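Local coordinates for protein kinase domain-containing protein (Chaetomium thermophilum, PDB 6Z3U), which probably phosphorylates serine and threonine residues with ATP, as the cyclin-dependent kinase subunit of the CDK-activating kinase (CAK) complex, at residues 193-198 against 388-393; 353-358 against 378-383; 265-270 against 303-308; 259-264 against 283-288. One frame throughout, in Å; residues are numbered along the deposited sequence.

Contact 1 of 4, residues 193-198 against 388-393; sequences GAADIK and KPTRKE
The ammonium group of K198 is the best-held polar atom here: NZ gives hydrogen bonds to the carbonyl oxygens of W382 and P387 and makes a cation-pi contact with the W382 ring, three interactions in all. With CG anti to the backbone N (chi1 -177°) and a bend at chi3, the aliphatic part of the chain crosses P389 obliquely, CD lying 3.8 Å from P389 CD. One turn back, the oxygen of A195 faces the incoming chain. It accepts T390 N at 3.1 Å, the N-H nearly straight but approaching from above the carbonyl plane, and P389 CA adds a C-H...O contact 3.5 Å from A195 O. D196 divides its carboxylate between the two segments. OD1 takes the hydroxyl of T390, OG1 to OD1 2.5 Å, while OD2 takes the backbone N of G193 at 3.1 Å. The second bond is the N3 half of a capping box, which the N-cap glycine cannot return for want of a side chain. A195 CB packs against T390 OG1 (3.4 Å). The extended tail after helix 381-384 is thus held, through P389 and T390, on the first turn of helix 194-213, alpha-E of the kinase C-lobe.

Contact 2 of 4, residues 353-358 against 378-383; sequences GSEGVD and LEHRWW
From CB, the H380 side chain leaves with CG anti to the backbone N (chi1 -162°), which turns the imidazole toward helix 353-363. Its CD2 lies 3.6 Å from D358 OD2, and CE1 puts the ring edge against the carbonyl of E355, 3.2 Å from its O. At the tip, NE2 donates to OD2 of D358 at 2.5 Å, using the anti lone pair of that oxygen. Ring and carboxylate are nearly coplanar, 14° apart. D358 also meets K342 through OD1 and R362 through OD2, so its negative charge is shared among several donors; it may still favour a protonated H380. Replacing H380 by an alanine would remove the donor to D358 and the ring edge beside E355, and would probably loosen the hold of this turn on the helix. H380 opens the His-X-aromatic-hydrophobic sequence of subdomain XI, found shortly after the conserved arginine of that subdomain near the C-terminal end of protein kinase catalytic domains. The aromatic member, W382, lays one face over the helix backbone: G356 CA sits 3.5 Å from the centroid of the five-membered ring, 16° off its normal. Beside it, the bent E355 chain runs alongside R381, OE2 touching CB at 3.5 Å. K198 lies over the opposite face of the indole, while the F286 ring meets its six-membered end from the same side as G356.

Contact 3 of 4, residues 265-270 against 303-308; sequences ELLFGA and EQITLI
The end of a short helix (265-267) and the turn after it face residues 303-308, helical throughout, coming closest at L267 and I305, whose CA atoms are 7.1 Å apart. The short helix is closed by a Schellman motif: F268 departs from helical angles, G269 takes a positive phi of 79°, and the bonds A270 N to E265 O and G269 N to L266 O complete the turn. No hydrogen bond joins the segments, and the contact is apolar. L267, with CG anti to its carbonyl carbon, reaches out to the other helix. Its CD1 meets I308 CD1 tip to tip at 3.4 Å and also lies 3.7 Å from CG of Q304, whose chain crosses L267 at about a right angle. In kinase terms these are the alpha-EF helix, which starts within the PPE counterpart of the APE motif, and alpha-G of the C-lobe; E265, the glutamate of that motif, forms a salt bridge with R371. I305 serves two partners at once. Its CG1 packs 4.1 Å from L267 CB, while its CD1 lies at the edge of the F268 ring, 4.0 Å from CE1. The same ring meets W329 at about 60°. Q304 presents only its aliphatic part to L267, since the bend at chi2 turns the amide away: OE1 is held by the N of G298 and NE2 by the carbonyl of L296.

Contact 4 of 4, residues 259-264 against 283-288; sequences RWYRPP and GMVFAE
One hydrogen bond carries the polar side: Y261 OH donates to E288 OE2 at 2.7 Å, on the syn lone pair of that oxygen. E288, extended with CG anti to its backbone N, crosses the tyrosine at about a right angle, yet its carboxylate lies nearly coplanar with the ring, 17° off. Apolar contacts meet the CD2-CE2 border of the ring obliquely, from opposite sides of its plane. CB of M284 approaches CD2 of Y261 at 3.5 Å, and CG2 of V285 comes within 4.2 Å of CE2. Further back, CG of M284 lies 3.9 Å from the carbonyl O of W260. Exchanging Y261 for an alanine would take away the hydroxyl that binds E288 and the ring on M284, and would probably weaken the anchoring of this loop. Residues 259-264 run from the P+1 loop into the PPE motif and sit on alpha-F (276-291), with P223 of the catalytic loop against Y261, Q304 of helix 301-311 beside R259 and W260, and helix 194-213 meeting V285 through L204.

All four contacts lie in the C-lobe and three are joined through helix 276-291. Its F286 takes I197 CG2 of contact 1 at 3.8 Å from CE1, and W382 CH2 of contact 2 at 3.2 Å from CZ. Contacts 1 and 2 also meet directly, P389 CD lying 4.1 Å from W383 O. On the other flank, contact 4 leads into contact 3: L267 CD2 is 3.7 Å from R262 CD, and their centres are 11 Å apart. Contacts 1 and 3 are the most distant pair, with centres 32 Å apart. Contact 4 is nearest the catalytic centre, the Y261 side chain about 6 Å from that of D220, the predicted proton acceptor; the other three lie away from the annotated sites.

Contact 1 of 4, residues 193-198 against 388-393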
loop_
_atom_site.group_PDB
_atom_site.type_symbol
_atom_site.label_atom_id
_atom_site.label_comp_id
_atom_site.label_asym_id
_atom_site.label_seq_id
_atom_site.Cartn_x
_atom_site.Cartn_y
_atom_site.Cartn_z
ATOM N N GLY B 193 -11.982 9.707 -32.928
ATOM C CA GLY B 193 -11.036 10.607 -33.558
ATOM C C GLY B 193 -10.011 11.176 -32.601
ATOM O O GLY B 193 -9.889 10.711 -31.465
ATOM N N ALA B 194 -9.267 12.190 -33.050
ATOM C CA ALA B 194 -8.191 12.736 -32.230
ATOM C C ALA B 194 -8.725 13.369 -30.952
ATOM O O ALA B 194 -8.116 13.236 -29.886
ATOM C CB ALA B 194 -7.387 13.758 -33.031
ATOM N N ALA B 195 -9.852 14.075 -31.039
ATOM C CA ALA B 195 -10.397 14.717 -29.848
ATOM C C ALA B 195 -10.800 13.691 -28.799
ATOM O O ALA B 195 -10.740 13.976 -27.599
ATOM C CB ALA B 195 -11.591 15.594 -30.221
ATOM N N ASP B 196 -11.208 12.495 -29.226
ATOM C CA ASP B 196 -11.529 11.440 -28.271
ATOM C C ASP B 196 -10.265 10.856 -27.653
ATOM O O ASP B 196 -10.233 10.559 -26.454
ATOM C CB ASP B 196 -12.348 10.352 -28.959
ATOM C CG ASP B 196 -13.645 10.883 -29.527
ATOM O OD1 ASP B 196 -14.299 11.692 -28.836
ATOM O OD2 ASP B 196 -14.005 10.507 -30.663
ATOM N N ILE B 197 -9.217 10.677 -28.458
ATOM C CA ILE B 197 -7.943 10.225 -27.913
ATOM C C ILE B 197 -7.467 11.188 -26.834
ATOM O O ILE B 197 -7.009 10.771 -25.763
ATOM C CB ILE B 197 -6.907 10.073 -29.043
ATOM C CG1 ILE B 197 -7.381 9.019 -30.048
ATOM C CG2 ILE B 197 -5.538 9.709 -28.472
ATOM C CD1 ILE B 197 -6.465 8.849 -31.245
ATOM N N LYS B 198 -7.564 12.492 -27.101
ATOM C CA LYS B 198 -7.128 13.486 -26.126
ATOM C C LYS B 198 -7.945 13.396 -24.842
ATOM O O LYS B 198 -7.418 13.617 -23.745
ATOM C CB LYS B 198 -7.227 14.889 -26.729
ATOM C CG LYS B 198 -6.722 15.991 -25.812
ATOM C CD LYS B 198 -6.802 17.370 -26.459
ATOM C CE LYS B 198 -5.795 17.529 -27.587
ATOM N NZ LYS B 198 -5.794 18.911 -28.145
ATOM N N LYS B 388 -10.148 20.854 -28.744
ATOM C CA LYS B 388 -10.366 20.548 -27.339
ATOM C C LYS B 388 -10.849 19.106 -27.191
ATOM O O LYS B 388 -11.465 18.550 -28.105
ATOM C CB LYS B 388 -11.372 21.520 -26.730
ATOM C CG LYS B 388 -10.862 22.956 -26.674
ATOM C CD LYS B 388 -11.884 23.917 -26.088
ATOM C CE LYS B 388 -11.322 25.334 -26.014
ATOM N NZ LYS B 388 -12.298 26.320 -25.465
ATOM N N PRO B 389 -10.577 18.473 -26.053
ATOM C CA PRO B 389 -10.966 17.070 -25.887
ATOM C C PRO B 389 -12.471 16.897 -25.823
ATOM O O PRO B 389 -13.214 17.798 -25.428
ATOM C CB PRO B 389 -10.307 16.670 -24.562
ATOM C CG PRO B 389 -10.135 17.955 -23.822
ATOM C CD PRO B 389 -9.876 19.000 -24.869
ATOM N N THR B 390 -12.913 15.705 -26.215
ATOM C CA THR B 390 -14.331 15.395 -26.232
ATOM C C THR B 390 -14.870 15.278 -24.811
ATOM O O THR B 390 -14.181 14.815 -23.896
ATOM C CB THR B 390 -14.583 14.088 -26.983
ATOM O OG1 THR B 390 -13.973 14.152 -28.277
ATOM C CG2 THR B 390 -16.076 13.844 -27.143
ATOM N N ARG B 391 -16.114 15.706 -24.634
ATOM C CA ARG B 391 -16.786 15.542 -23.353
ATOM C C ARG B 391 -17.121 14.073 -23.132
ATOM O O ARG B 391 -17.570 13.378 -24.048
ATOM C CB ARG B 391 -18.050 16.398 -23.308
ATOM C CG ARG B 391 -18.675 16.522 -21.926
ATOM C CD ARG B 391 -19.800 17.553 -21.920
ATOM N NE ARG B 391 -20.847 17.238 -22.892
ATOM C CZ ARG B 391 -22.023 16.687 -22.594
ATOM N NH1 ARG B 391 -22.330 16.377 -21.341
ATOM N NH2 ARG B 391 -22.897 16.447 -23.561
ATOM N N LYS B 392 -16.899 13.602 -21.904
ATOM C CA LYS B 392 -17.064 12.180 -21.622
ATOM C C LYS B 392 -18.455 11.686 -21.996
ATOM O O LYS B 392 -18.616 10.523 -22.383
ATOM C CB LYS B 392 -16.784 11.903 -20.144
ATOM C CG LYS B 392 -17.495 12.846 -19.186
ATOM C CD LYS B 392 -17.573 12.257 -17.785
ATOM C CE LYS B 392 -17.972 13.305 -16.767
ATOM N NZ LYS B 392 -17.655 12.868 -15.386
ATOM N N GLU B 393 -19.467 12.547 -21.898
ATOM C CA GLU B 393 -20.812 12.142 -22.280
ATOM C C GLU B 393 -20.936 11.899 -23.779
ATOM O O GLU B 393 -21.857 11.194 -24.205
ATOM C CB GLU B 393 -21.824 13.205 -21.848
ATOM C CG GLU B 393 -22.251 13.122 -20.386
ATOM C CD GLU B 393 -21.152 13.535 -19.422
ATOM O OE1 GLU B 393 -21.031 12.903 -18.349
ATOM O OE2 GLU B 393 -20.408 14.489 -19.738
#

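Contact 2 of 4, residues 353-358 against 378-383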
loop_
_atom_site.group_PDB
_atom_site.type_symbol
_atom_site.label_atom_id
_atom_site.label_comp_id
_atom_site.label_asym_id
_atom_site.label_seq_id
_atom_site.Cartn_x
_atom_site.Cartn_y
_atom_site.Cartn_z
ATOM N N GLY B 353 -1.393 15.502 -34.304
ATOM C CA GLY B 353 -0.748 16.769 -34.574
ATOM C C GLY B 353 0.637 16.867 -33.974
ATOM O O GLY B 353 1.116 15.990 -33.252
ATOM N N SER B 354 1.294 17.987 -34.282
ATOM C CA SER B 354 2.667 18.181 -33.829
ATOM C C SER B 354 2.751 18.125 -32.310
ATOM O O SER B 354 3.579 17.400 -31.748
ATOM C CB SER B 354 3.208 19.511 -34.353
ATOM O OG SER B 354 2.330 20.578 -34.040
ATOM N N GLU B 355 1.883 18.872 -31.625
ATOM C CA GLU B 355 1.937 18.901 -30.167
ATOM C C GLU B 355 1.621 17.538 -29.571
ATOM O O GLU B 355 2.174 17.171 -28.528
ATOM C CB GLU B 355 0.976 19.960 -29.627
ATOM C CG GLU B 355 1.431 21.393 -29.881
ATOM C CD GLU B 355 2.645 21.787 -29.062
ATOM O OE1 GLU B 355 3.273 22.818 -29.391
ATOM O OE2 GLU B 355 2.980 21.062 -28.100
ATOM N N GLY B 356 0.731 16.776 -30.207
ATOM C CA GLY B 356 0.453 15.436 -29.720
ATOM C C GLY B 356 1.643 14.513 -29.888
ATOM O O GLY B 356 2.005 13.777 -28.966
ATOM N N VAL B 357 2.286 14.557 -31.056
ATOM C CA VAL B 357 3.465 13.727 -31.273
ATOM C C VAL B 357 4.620 14.208 -30.407
ATOM O O VAL B 357 5.510 13.424 -30.054
ATOM C CB VAL B 357 3.832 13.713 -32.768
ATOM C CG1 VAL B 357 5.208 13.095 -32.977
ATOM C CG2 VAL B 357 2.773 12.956 -33.556
ATOM N N ASP B 358 4.626 15.488 -30.036
ATOM C CA ASP B 358 5.619 15.970 -29.082
ATOM C C ASP B 358 5.475 15.237 -27.755
ATOM O O ASP B 358 6.461 14.762 -27.183
ATOM C CB ASP B 358 5.466 17.479 -28.891
ATOM C CG ASP B 358 6.524 18.067 -27.977
ATOM O OD1 ASP B 358 7.702 18.107 -28.382
ATOM O OD2 ASP B 358 6.179 18.499 -26.857
ATOM N N LEU B 378 0.815 16.492 -17.575
ATOM C CA LEU B 378 -0.455 17.197 -17.444
ATOM C C LEU B 378 -0.356 18.671 -17.814
ATOM O O LEU B 378 -1.372 19.271 -18.178
ATOM C CB LEU B 378 -0.986 17.066 -16.016
ATOM C CG LEU B 378 -1.513 15.684 -15.627
ATOM C CD1 LEU B 378 -1.840 15.644 -14.145
ATOM C CD2 LEU B 378 -2.743 15.315 -16.455
ATOM N N GLU B 379 0.828 19.268 -17.724
ATOM C CA GLU B 379 1.010 20.669 -18.077
ATOM C C GLU B 379 1.446 20.867 -19.525
ATOM O O GLU B 379 1.697 22.008 -19.931
ATOM C CB GLU B 379 2.025 21.310 -17.125
ATOM C CG GLU B 379 1.777 20.955 -15.659
ATOM C CD GLU B 379 2.304 22.001 -14.692
ATOM O OE1 GLU B 379 2.355 23.191 -15.066
ATOM O OE2 GLU B 379 2.665 21.630 -13.555
ATOM N N HIS B 380 1.528 19.798 -20.312
ATOM C CA HIS B 380 1.937 19.907 -21.705
ATOM C C HIS B 380 0.922 20.721 -22.505
ATOM O O HIS B 380 -0.232 20.897 -22.106
ATOM C CB HIS B 380 2.105 18.515 -22.312
ATOM C CG HIS B 380 2.906 18.499 -23.577
ATOM N ND1 HIS B 380 2.385 18.075 -24.780
ATOM C CD2 HIS B 380 4.183 18.867 -23.827
ATOM C CE1 HIS B 380 3.311 18.175 -25.717
ATOM N NE2 HIS B 380 4.411 18.654 -25.165
ATOM N N ARG B 381 1.376 21.235 -23.656
ATOM C CA ARG B 381 0.520 22.072 -24.488
ATOM C C ARG B 381 -0.547 21.282 -25.236
ATOM O O ARG B 381 -1.547 21.871 -25.661
ATOM C CB ARG B 381 1.351 22.847 -25.516
ATOM C CG ARG B 381 2.191 23.982 -24.953
ATOM C CD ARG B 381 2.324 25.110 -25.974
ATOM N NE ARG B 381 3.472 25.977 -25.709
ATOM C CZ ARG B 381 3.474 26.983 -24.836
ATOM N NH1 ARG B 381 4.568 27.715 -24.670
ATOM N NH2 ARG B 381 2.388 27.263 -24.129
ATOM N N TRP B 382 -0.358 19.972 -25.412
ATOM C CA TRP B 382 -1.291 19.198 -26.228
ATOM C C TRP B 382 -2.721 19.334 -25.721
ATOM O O TRP B 382 -3.670 19.346 -26.513
ATOM C CB TRP B 382 -0.879 17.729 -26.247
ATOM C CG TRP B 382 -1.702 16.897 -27.175
ATOM C CD1 TRP B 382 -2.080 17.218 -28.445
ATOM C CD2 TRP B 382 -2.271 15.610 -26.899
ATOM N NE1 TRP B 382 -2.839 16.206 -28.983
ATOM C CE2 TRP B 382 -2.972 15.209 -28.053
ATOM C CE3 TRP B 382 -2.253 14.759 -25.790
ATOM C CZ2 TRP B 382 -3.647 13.996 -28.130
ATOM C CZ3 TRP B 382 -2.924 13.553 -25.869
ATOM C CH2 TRP B 382 -3.614 13.185 -27.031
ATOM N N TRP B 383 -2.898 19.417 -24.400
ATOM C CA TRP B 383 -4.247 19.449 -23.847
ATOM C C TRP B 383 -4.951 20.758 -24.179
ATOM O O TRP B 383 -6.143 20.761 -24.508
ATOM C CB TRP B 383 -4.205 19.241 -22.334
ATOM C CG TRP B 383 -3.377 18.073 -21.911
ATOM C CD1 TRP B 383 -2.203 18.112 -21.220
ATOM C CD2 TRP B 383 -3.651 16.691 -22.159
ATOM N NE1 TRP B 383 -1.732 16.840 -21.018
ATOM C CE2 TRP B 383 -2.603 15.948 -21.586
ATOM C CE3 TRP B 383 -4.682 16.008 -22.811
ATOM C CZ2 TRP B 383 -2.555 14.561 -21.642
ATOM C CZ3 TRP B 383 -4.632 14.630 -22.866
ATOM C CH2 TRP B 383 -3.575 13.920 -22.285
#

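Contact 3 of 4, residues 265-270 against 303-308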
loop_
_atom_site.group_PDB
_atom_site.type_symbol
_atom_site.label_atom_id
_atom_site.label_comp_id
_atom_site.label_asym_id
_atom_site.label_seq_id
_atom_site.Cartn_x
_atom_site.Cartn_y
_atom_site.Cartn_z
ATOM N N GLU B 265 14.372 -0.167 -19.632
ATOM C CA GLU B 265 15.142 -0.389 -18.413
ATOM C C GLU B 265 14.676 -1.644 -17.684
ATOM O O GLU B 265 15.488 -2.333 -17.057
ATOM C CB GLU B 265 15.059 0.840 -17.501
ATOM C CG GLU B 265 13.674 1.174 -16.954
ATOM C CD GLU B 265 12.958 2.249 -17.755
ATOM O OE1 GLU B 265 13.201 2.353 -18.976
ATOM O OE2 GLU B 265 12.155 2.998 -17.156
ATOM N N LEU B 266 13.384 -1.968 -17.769
ATOM C CA LEU B 266 12.892 -3.202 -17.165
ATOM C C LEU B 266 13.242 -4.410 -18.025
ATOM O O LEU B 266 13.561 -5.481 -17.495
ATOM C CB LEU B 266 11.381 -3.117 -16.946
ATOM C CG LEU B 266 10.921 -2.771 -15.526
ATOM C CD1 LEU B 266 11.709 -1.606 -14.947
ATOM C CD2 LEU B 266 9.432 -2.460 -15.508
ATOM N N LEU B 267 13.201 -4.253 -19.351
ATOM C CA LEU B 267 13.663 -5.321 -20.230
ATOM C C LEU B 267 15.116 -5.671 -19.945
ATOM O O LEU B 267 15.522 -6.827 -20.104
ATOM C CB LEU B 267 13.499 -4.906 -21.695
ATOM C CG LEU B 267 12.075 -4.879 -22.258
ATOM C CD1 LEU B 267 12.007 -4.017 -23.500
ATOM C CD2 LEU B 267 11.590 -6.285 -22.571
ATOM N N PHE B 268 15.906 -4.695 -19.508
ATOM C CA PHE B 268 17.305 -4.908 -19.173
ATOM C C PHE B 268 17.505 -5.350 -17.727
ATOM O O PHE B 268 18.647 -5.405 -17.263
ATOM C CB PHE B 268 18.101 -3.630 -19.447
ATOM C CG PHE B 268 18.087 -3.201 -20.894
ATOM C CD1 PHE B 268 17.966 -4.134 -21.913
ATOM C CD2 PHE B 268 18.189 -1.862 -21.231
ATOM C CE1 PHE B 268 17.956 -3.739 -23.237
ATOM C CE2 PHE B 268 18.178 -1.464 -22.554
ATOM C CZ PHE B 268 18.060 -2.403 -23.556
ATOM N N GLY B 269 16.430 -5.674 -17.013
ATOM C CA GLY B 269 16.564 -6.210 -15.672
ATOM C C GLY B 269 16.839 -5.188 -14.597
ATOM O O GLY B 269 17.391 -5.541 -13.549
ATOM N N ALA B 270 16.456 -3.931 -14.811
ATOM C CA ALA B 270 16.727 -2.889 -13.831
ATOM C C ALA B 270 16.013 -3.184 -12.518
ATOM O O ALA B 270 14.853 -3.605 -12.501
ATOM C CB ALA B 270 16.292 -1.525 -14.367
ATOM N N GLU B 303 12.607 -10.019 -28.897
ATOM C CA GLU B 303 11.804 -9.335 -29.904
ATOM C C GLU B 303 11.401 -7.947 -29.421
ATOM O O GLU B 303 11.448 -6.980 -30.188
ATOM C CB GLU B 303 10.563 -10.158 -30.250
ATOM C CG GLU B 303 10.848 -11.433 -31.033
ATOM C CD GLU B 303 9.583 -12.102 -31.549
ATOM O OE1 GLU B 303 8.675 -11.385 -32.024
ATOM O OE2 GLU B 303 9.497 -13.347 -31.480
ATOM N N GLN B 304 11.011 -7.828 -28.151
ATOM C CA GLN B 304 10.654 -6.516 -27.621
ATOM C C GLN B 304 11.853 -5.577 -27.648
ATOM O O GLN B 304 11.723 -4.405 -28.022
ATOM C CB GLN B 304 10.113 -6.651 -26.199
ATOM C CG GLN B 304 9.365 -5.424 -25.713
ATOM C CD GLN B 304 8.100 -5.160 -26.503
ATOM O OE1 GLN B 304 7.558 -6.056 -27.150
ATOM N NE2 GLN B 304 7.626 -3.920 -26.459
ATOM N N ILE B 305 13.032 -6.082 -27.283
ATOM C CA ILE B 305 14.239 -5.262 -27.341
ATOM C C ILE B 305 14.528 -4.859 -28.781
ATOM O O ILE B 305 14.804 -3.690 -29.076
ATOM C CB ILE B 305 15.429 -6.011 -26.716
ATOM C CG1 ILE B 305 15.233 -6.152 -25.204
ATOM C CG2 ILE B 305 16.733 -5.289 -27.034
ATOM C CD1 ILE B 305 16.232 -7.064 -24.540
ATOM N N THR B 306 14.468 -5.823 -29.702
ATOM C CA THR B 306 14.724 -5.519 -31.105
ATOM C C THR B 306 13.702 -4.525 -31.641
ATOM O O THR B 306 14.050 -3.612 -32.400
ATOM C CB THR B 306 14.703 -6.804 -31.932
ATOM O OG1 THR B 306 15.686 -7.717 -31.428
ATOM C CG2 THR B 306 14.999 -6.508 -33.391
ATOM N N LEU B 307 12.437 -4.675 -31.245
ATOM C CA LEU B 307 11.401 -3.775 -31.735
ATOM C C LEU B 307 11.648 -2.349 -31.264
ATOM O O LEU B 307 11.521 -1.400 -32.045
ATOM C CB LEU B 307 10.026 -4.261 -31.283
ATOM C CG LEU B 307 9.429 -5.435 -32.062
ATOM C CD1 LEU B 307 8.121 -5.888 -31.423
ATOM C CD2 LEU B 307 9.208 -5.069 -33.518
ATOM N N ILE B 308 12.008 -2.174 -29.992
ATOM C CA ILE B 308 12.296 -0.833 -29.496
ATOM C C ILE B 308 13.485 -0.245 -30.242
ATOM O O ILE B 308 13.490 0.940 -30.599
ATOM C CB ILE B 308 12.526 -0.858 -27.975
ATOM C CG1 ILE B 308 11.236 -1.268 -27.262
ATOM C CG2 ILE B 308 12.993 0.506 -27.487
ATOM C CD1 ILE B 308 11.393 -1.501 -25.777
#

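Contact 4 of 4, residues 259-264 against 283-288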
loop_
_atom_site.group_PDB
_atom_site.type_symbol
_atom_site.label_atom_id
_atom_site.label_comp_id
_atom_site.label_asym_id
_atom_site.label_seq_id
_atom_site.Cartn_x
_atom_site.Cartn_y
_atom_site.Cartn_z
ATOM N N ARG B 259 4.682 -7.368 -21.626
ATOM C CA ARG B 259 5.852 -7.179 -22.480
ATOM C C ARG B 259 5.674 -6.000 -23.429
ATOM O O ARG B 259 6.516 -5.096 -23.479
ATOM C CB ARG B 259 6.126 -8.456 -23.280
ATOM C CG ARG B 259 7.442 -8.419 -24.044
ATOM C CD ARG B 259 7.646 -9.653 -24.911
ATOM N NE ARG B 259 7.507 -10.899 -24.160
ATOM C CZ ARG B 259 6.454 -11.712 -24.224
ATOM N NH1 ARG B 259 6.437 -12.818 -23.495
ATOM N NH2 ARG B 259 5.424 -11.435 -25.015
ATOM N N TRP B 260 4.575 -5.987 -24.185
ATOM C CA TRP B 260 4.384 -4.972 -25.215
ATOM C C TRP B 260 4.463 -3.554 -24.664
ATOM O O TRP B 260 4.688 -2.616 -25.438
ATOM C CB TRP B 260 3.037 -5.181 -25.906
ATOM C CG TRP B 260 2.905 -6.513 -26.579
ATOM C CD1 TRP B 260 3.875 -7.464 -26.719
ATOM C CD2 TRP B 260 1.728 -7.050 -27.197
ATOM N NE1 TRP B 260 3.378 -8.554 -27.392
ATOM C CE2 TRP B 260 2.062 -8.325 -27.694
ATOM C CE3 TRP B 260 0.427 -6.576 -27.379
ATOM C CZ2 TRP B 260 1.142 -9.132 -28.358
ATOM C CZ3 TRP B 260 -0.485 -7.377 -28.040
ATOM C CH2 TRP B 260 -0.122 -8.641 -28.522
ATOM N N TYR B 261 4.266 -3.374 -23.359
ATOM C CA TYR B 261 4.292 -2.059 -22.733
ATOM C C TYR B 261 5.448 -1.911 -21.752
ATOM O O TYR B 261 5.513 -0.907 -21.033
ATOM C CB TYR B 261 2.959 -1.796 -22.027
ATOM C CG TYR B 261 1.761 -2.114 -22.897
ATOM C CD1 TYR B 261 1.257 -3.406 -22.967
ATOM C CD2 TYR B 261 1.151 -1.131 -23.663
ATOM C CE1 TYR B 261 0.175 -3.708 -23.764
ATOM C CE2 TYR B 261 0.064 -1.426 -24.467
ATOM C CZ TYR B 261 -0.417 -2.717 -24.511
ATOM O OH TYR B 261 -1.495 -3.025 -25.303
ATOM N N ARG B 262 6.370 -2.881 -21.717
ATOM C CA ARG B 262 7.474 -2.865 -20.762
ATOM C C ARG B 262 8.542 -1.879 -21.223
ATOM O O ARG B 262 8.941 -1.912 -22.392
ATOM C CB ARG B 262 8.100 -4.251 -20.639
ATOM C CG ARG B 262 8.867 -4.481 -19.345
ATOM C CD ARG B 262 9.684 -5.768 -19.394
ATOM N NE ARG B 262 8.932 -6.926 -19.869
ATOM C CZ ARG B 262 8.076 -7.632 -19.140
ATOM N NH1 ARG B 262 7.840 -7.306 -17.878
ATOM N NH2 ARG B 262 7.453 -8.671 -19.680
ATOM N N PRO B 263 9.034 -1.002 -20.352
ATOM C CA PRO B 263 10.069 -0.051 -20.773
ATOM C C PRO B 263 11.402 -0.750 -20.958
ATOM O O PRO B 263 11.600 -1.870 -20.463
ATOM C CB PRO B 263 10.119 0.955 -19.613
ATOM C CG PRO B 263 9.668 0.179 -18.433
ATOM C CD PRO B 263 8.652 -0.809 -18.941
ATOM N N PRO B 264 12.350 -0.117 -21.655
ATOM C CA PRO B 264 13.640 -0.789 -21.889
ATOM C C PRO B 264 14.420 -1.069 -20.616
ATOM O O PRO B 264 15.084 -2.108 -20.521
ATOM C CB PRO B 264 14.379 0.188 -22.818
ATOM C CG PRO B 264 13.692 1.505 -22.634
ATOM C CD PRO B 264 12.262 1.182 -22.344
ATOM N N GLY B 283 2.899 5.837 -22.898
ATOM C CA GLY B 283 3.308 6.138 -24.258
ATOM C C GLY B 283 2.884 5.068 -25.243
ATOM O O GLY B 283 2.509 5.368 -26.377
ATOM N N MET B 284 2.935 3.801 -24.823
ATOM C CA MET B 284 2.508 2.717 -25.703
ATOM C C MET B 284 0.992 2.675 -25.850
ATOM O O MET B 284 0.487 2.336 -26.926
ATOM C CB MET B 284 3.035 1.380 -25.182
ATOM C CG MET B 284 4.542 1.232 -25.321
ATOM S SD MET B 284 5.061 1.291 -27.047
ATOM C CE MET B 284 6.752 1.850 -26.887
ATOM N N VAL B 285 0.253 3.006 -24.788
ATOM C CA VAL B 285 -1.197 3.125 -24.910
ATOM C C VAL B 285 -1.554 4.309 -25.797
ATOM O O VAL B 285 -2.465 4.229 -26.630
ATOM C CB VAL B 285 -1.842 3.242 -23.518
ATOM C CG1 VAL B 285 -3.306 3.612 -23.641
ATOM C CG2 VAL B 285 -1.688 1.939 -22.751
ATOM N N PHE B 286 -0.841 5.423 -25.639
ATOM C CA PHE B 286 -1.046 6.565 -26.524
ATOM C C PHE B 286 -0.808 6.162 -27.973
ATOM O O PHE B 286 -1.647 6.411 -28.846
ATOM C CB PHE B 286 -0.108 7.701 -26.113
ATOM C CG PHE B 286 -0.433 9.035 -26.735
ATOM C CD1 PHE B 286 -1.533 9.201 -27.557
ATOM C CD2 PHE B 286 0.390 10.124 -26.501
ATOM C CE1 PHE B 286 -1.812 10.430 -28.125
ATOM C CE2 PHE B 286 0.116 11.355 -27.065
ATOM C CZ PHE B 286 -0.985 11.507 -27.880
ATOM N N ALA B 287 0.327 5.515 -28.242
ATOM C CA ALA B 287 0.634 5.106 -29.607
ATOM C C ALA B 287 -0.382 4.099 -30.120
ATOM O O ALA B 287 -0.795 4.163 -31.283
ATOM C CB ALA B 287 2.045 4.522 -29.678
ATOM N N GLU B 288 -0.787 3.150 -29.273
ATOM C CA GLU B 288 -1.766 2.156 -29.696
ATOM C C GLU B 288 -3.106 2.792 -30.040
ATOM O O GLU B 288 -3.811 2.310 -30.935
ATOM C CB GLU B 288 -1.951 1.104 -28.605
ATOM C CG GLU B 288 -2.975 0.046 -28.948
ATOM C CD GLU B 288 -2.842 -1.175 -28.069
ATOM O OE1 GLU B 288 -3.738 -2.046 -28.117
ATOM O OE2 GLU B 288 -1.835 -1.264 -27.331
#